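Local coordinates for adenosine deaminase (Burkholderia ambifaria, PDB 4GXW), which binds a zinc ion and probably acts as a hydrolytic deaminase of the adenosine and AMP deaminase family, at residues E250-Y255 against L292-H297. Sequence-based numbering, arbitrary orientation.
Sequences ELCARY and LGLKIH
The side chain of Leu292 reaches helix 249-258 through one methyl, its CD1 lying 3.9 Å from the sulfur, SG, of Cys252. Cys252 points its side chain at the loop, and a chi1 of -74°, with SG anti to the carbonyl carbon, carries the sulfur to Leu292 and, two residues on, to Leu294. The backbone of Leu292 passes near the helix as well, with Leu292 O 4.1 Å from Cys252 CB. At Gly293 the chain turns with a positive phi of 91°, and it then extends toward the strand 295-298. Leu294 reaches back to the helix with both branches of its side chain. CD1 approaches the sulfur, 4.1 Å from Cys252 SG, so that the sulfur touches one methyl from each of two leucines, set roughly at right angles about it. CD2 takes the other course, lying over the helix backbone 3.6 Å from Cys252 O, with the CB of Tyr255 a looser neighbour. The helix and strand belong to the TIM-barrel fold of this family: helix 249-258 precedes strand 261-264, which pairs in parallel with 295-298, and Leu294 also touches Phe262 of that neighbouring strand. Past Leu294 the contact becomes polar and indirect. The backbone N of Lys295 donates to a water at 2.9 Å, and this water in turn gives a weak bond of 3.4 Å to Tyr255 O. The Lys295 side chain turns to a salt bridge with Asp337 of helix 325-338, while its backbone pairs with Phe262.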
loop_
_atom_site.group_PDB
_atom_site.type_symbol
_atom_site.label_atom_id
_atom_site.label_comp_id
_atom_site.label_asym_id
_atom_site.label_seq_id
_atom_site.Cartn_x
_atom_site.Cartn_y
_atom_site.Cartn_z
ATOM N N GLU A 250 -13.734 15.766 15.745
ATOM C CA GLU A 250 -12.787 16.521 16.566
ATOM C C GLU A 250 -11.345 16.066 16.333
ATOM O O GLU A 250 -10.436 16.885 16.170
ATOM C CB GLU A 250 -13.118 16.395 18.052
ATOM C CG GLU A 250 -14.585 16.527 18.378
ATOM C CD GLU A 250 -15.244 15.183 18.580
ATOM O OE1 GLU A 250 -16.047 14.771 17.713
ATOM O OE2 GLU A 250 -14.951 14.532 19.607
ATOM N N LEU A 251 -11.129 14.757 16.332
ATOM C CA LEU A 251 -9.799 14.224 16.072
ATOM C C LEU A 251 -9.376 14.510 14.631
ATOM O O LEU A 251 -8.199 14.774 14.360
ATOM C CB LEU A 251 -9.754 12.723 16.368
ATOM C CG LEU A 251 -8.373 12.135 16.666
ATOM C CD1 LEU A 251 -7.689 12.914 17.782
ATOM C CD2 LEU A 251 -8.481 10.673 17.052
ATOM N N CYS A 252 -10.337 14.465 13.710
ATOM C CA CYS A 252 -10.068 14.802 12.320
ATOM C C CYS A 252 -9.498 16.212 12.221
ATOM O O CYS A 252 -8.521 16.430 11.517
ATOM C CB CYS A 252 -11.334 14.694 11.466
ATOM S SG CYS A 252 -11.845 13.011 11.119
ATOM N N ALA A 253 -10.097 17.157 12.948
ATOM C CA ALA A 253 -9.618 18.538 12.940
ATOM C C ALA A 253 -8.165 18.631 13.411
ATOM O O ALA A 253 -7.351 19.337 12.812
ATOM C CB ALA A 253 -10.522 19.417 13.793
ATOM N N ARG A 254 -7.840 17.901 14.475
ATOM C CA ARG A 254 -6.486 17.936 15.023
ATOM C C ARG A 254 -5.469 17.361 14.057
ATOM O O ARG A 254 -4.396 17.929 13.858
ATOM C CB ARG A 254 -6.420 17.202 16.361
ATOM C CG ARG A 254 -7.179 17.918 17.453
ATOM C CD ARG A 254 -7.000 17.276 18.815
ATOM N NE ARG A 254 -7.843 17.956 19.794
ATOM C CZ ARG A 254 -7.531 19.110 20.376
ATOM N NH1 ARG A 254 -6.387 19.718 20.087
ATOM N NH2 ARG A 254 -8.366 19.660 21.249
ATOM N N TYR A 255 -5.811 16.242 13.437
ATOM C CA TYR A 255 -4.859 15.586 12.553
ATOM C C TYR A 255 -4.793 16.270 11.187
ATOM O O TYR A 255 -3.757 16.225 10.530
ATOM C CB TYR A 255 -5.143 14.085 12.434
ATOM C CG TYR A 255 -4.980 13.309 13.737
ATOM C CD1 TYR A 255 -4.443 13.895 14.889
ATOM C CD2 TYR A 255 -5.360 11.980 13.812
ATOM C CE1 TYR A 255 -4.309 13.169 16.077
ATOM C CE2 TYR A 255 -5.228 11.257 14.987
ATOM C CZ TYR A 255 -4.701 11.849 16.109
ATOM O OH TYR A 255 -4.584 11.109 17.270
ATOM N N LEU A 292 -13.097 16.310 5.475
ATOM C CA LEU A 292 -12.829 16.482 6.895
ATOM C C LEU A 292 -11.435 17.083 7.128
ATOM O O LEU A 292 -10.967 17.172 8.270
ATOM C CB LEU A 292 -12.986 15.143 7.622
ATOM C CG LEU A 292 -14.432 14.742 7.926
ATOM C CD1 LEU A 292 -14.536 13.260 8.263
ATOM C CD2 LEU A 292 -14.962 15.594 9.076
ATOM N N GLY A 293 -10.784 17.491 6.043
ATOM C CA GLY A 293 -9.500 18.169 6.114
ATOM C C GLY A 293 -8.291 17.252 6.062
ATOM O O GLY A 293 -7.155 17.723 6.116
ATOM N N LEU A 294 -8.522 15.946 5.950
ATOM C CA LEU A 294 -7.433 14.976 6.003
ATOM C C LEU A 294 -6.741 14.833 4.660
ATOM O O LEU A 294 -7.387 14.889 3.610
ATOM C CB LEU A 294 -7.957 13.611 6.453
ATOM C CG LEU A 294 -8.726 13.612 7.773
ATOM C CD1 LEU A 294 -9.283 12.227 8.051
ATOM C CD2 LEU A 294 -7.831 14.063 8.921
ATOM N N LYS A 295 -5.424 14.653 4.702
ATOM C CA LYS A 295 -4.621 14.362 3.517
ATOM C C LYS A 295 -4.620 12.871 3.254
ATOM O O LYS A 295 -4.074 12.110 4.055
ATOM C CB LYS A 295 -3.172 14.819 3.735
ATOM C CG LYS A 295 -2.979 16.320 3.815
ATOM C CD LYS A 295 -1.490 16.672 3.821
ATOM C CE LYS A 295 -1.258 18.175 3.732
ATOM N NZ LYS A 295 0.189 18.492 3.538
ATOM N N ILE A 296 -5.227 12.450 2.152
ATOM C CA ILE A 296 -5.209 11.047 1.774
ATOM C C ILE A 296 -4.379 10.822 0.516
ATOM O O ILE A 296 -4.108 11.758 -0.244
ATOM C CB ILE A 296 -6.630 10.440 1.608
ATOM C CG1 ILE A 296 -7.311 10.957 0.332
ATOM C CG2 ILE A 296 -7.475 10.706 2.855
ATOM C CD1 ILE A 296 -8.686 10.327 0.072
ATOM N N HIS A 297 -4.011 9.566 0.294
ATOM C CA HIS A 297 -3.199 9.177 -0.847
ATOM C C HIS A 297 -3.576 7.753 -1.218
ATOM O O HIS A 297 -3.474 6.862 -0.383
ATOM C CB HIS A 297 -1.715 9.259 -0.490
ATOM C CG HIS A 297 -0.818 8.776 -1.583
ATOM N ND1 HIS A 297 -0.227 7.533 -1.561
ATOM C CD2 HIS A 297 -0.435 9.363 -2.742
ATOM C CE1 HIS A 297 0.490 7.376 -2.662
ATOM N NE2 HIS A 297 0.377 8.468 -3.397
HETATM O O HOH W 1 -4.255 15.213 7.324
#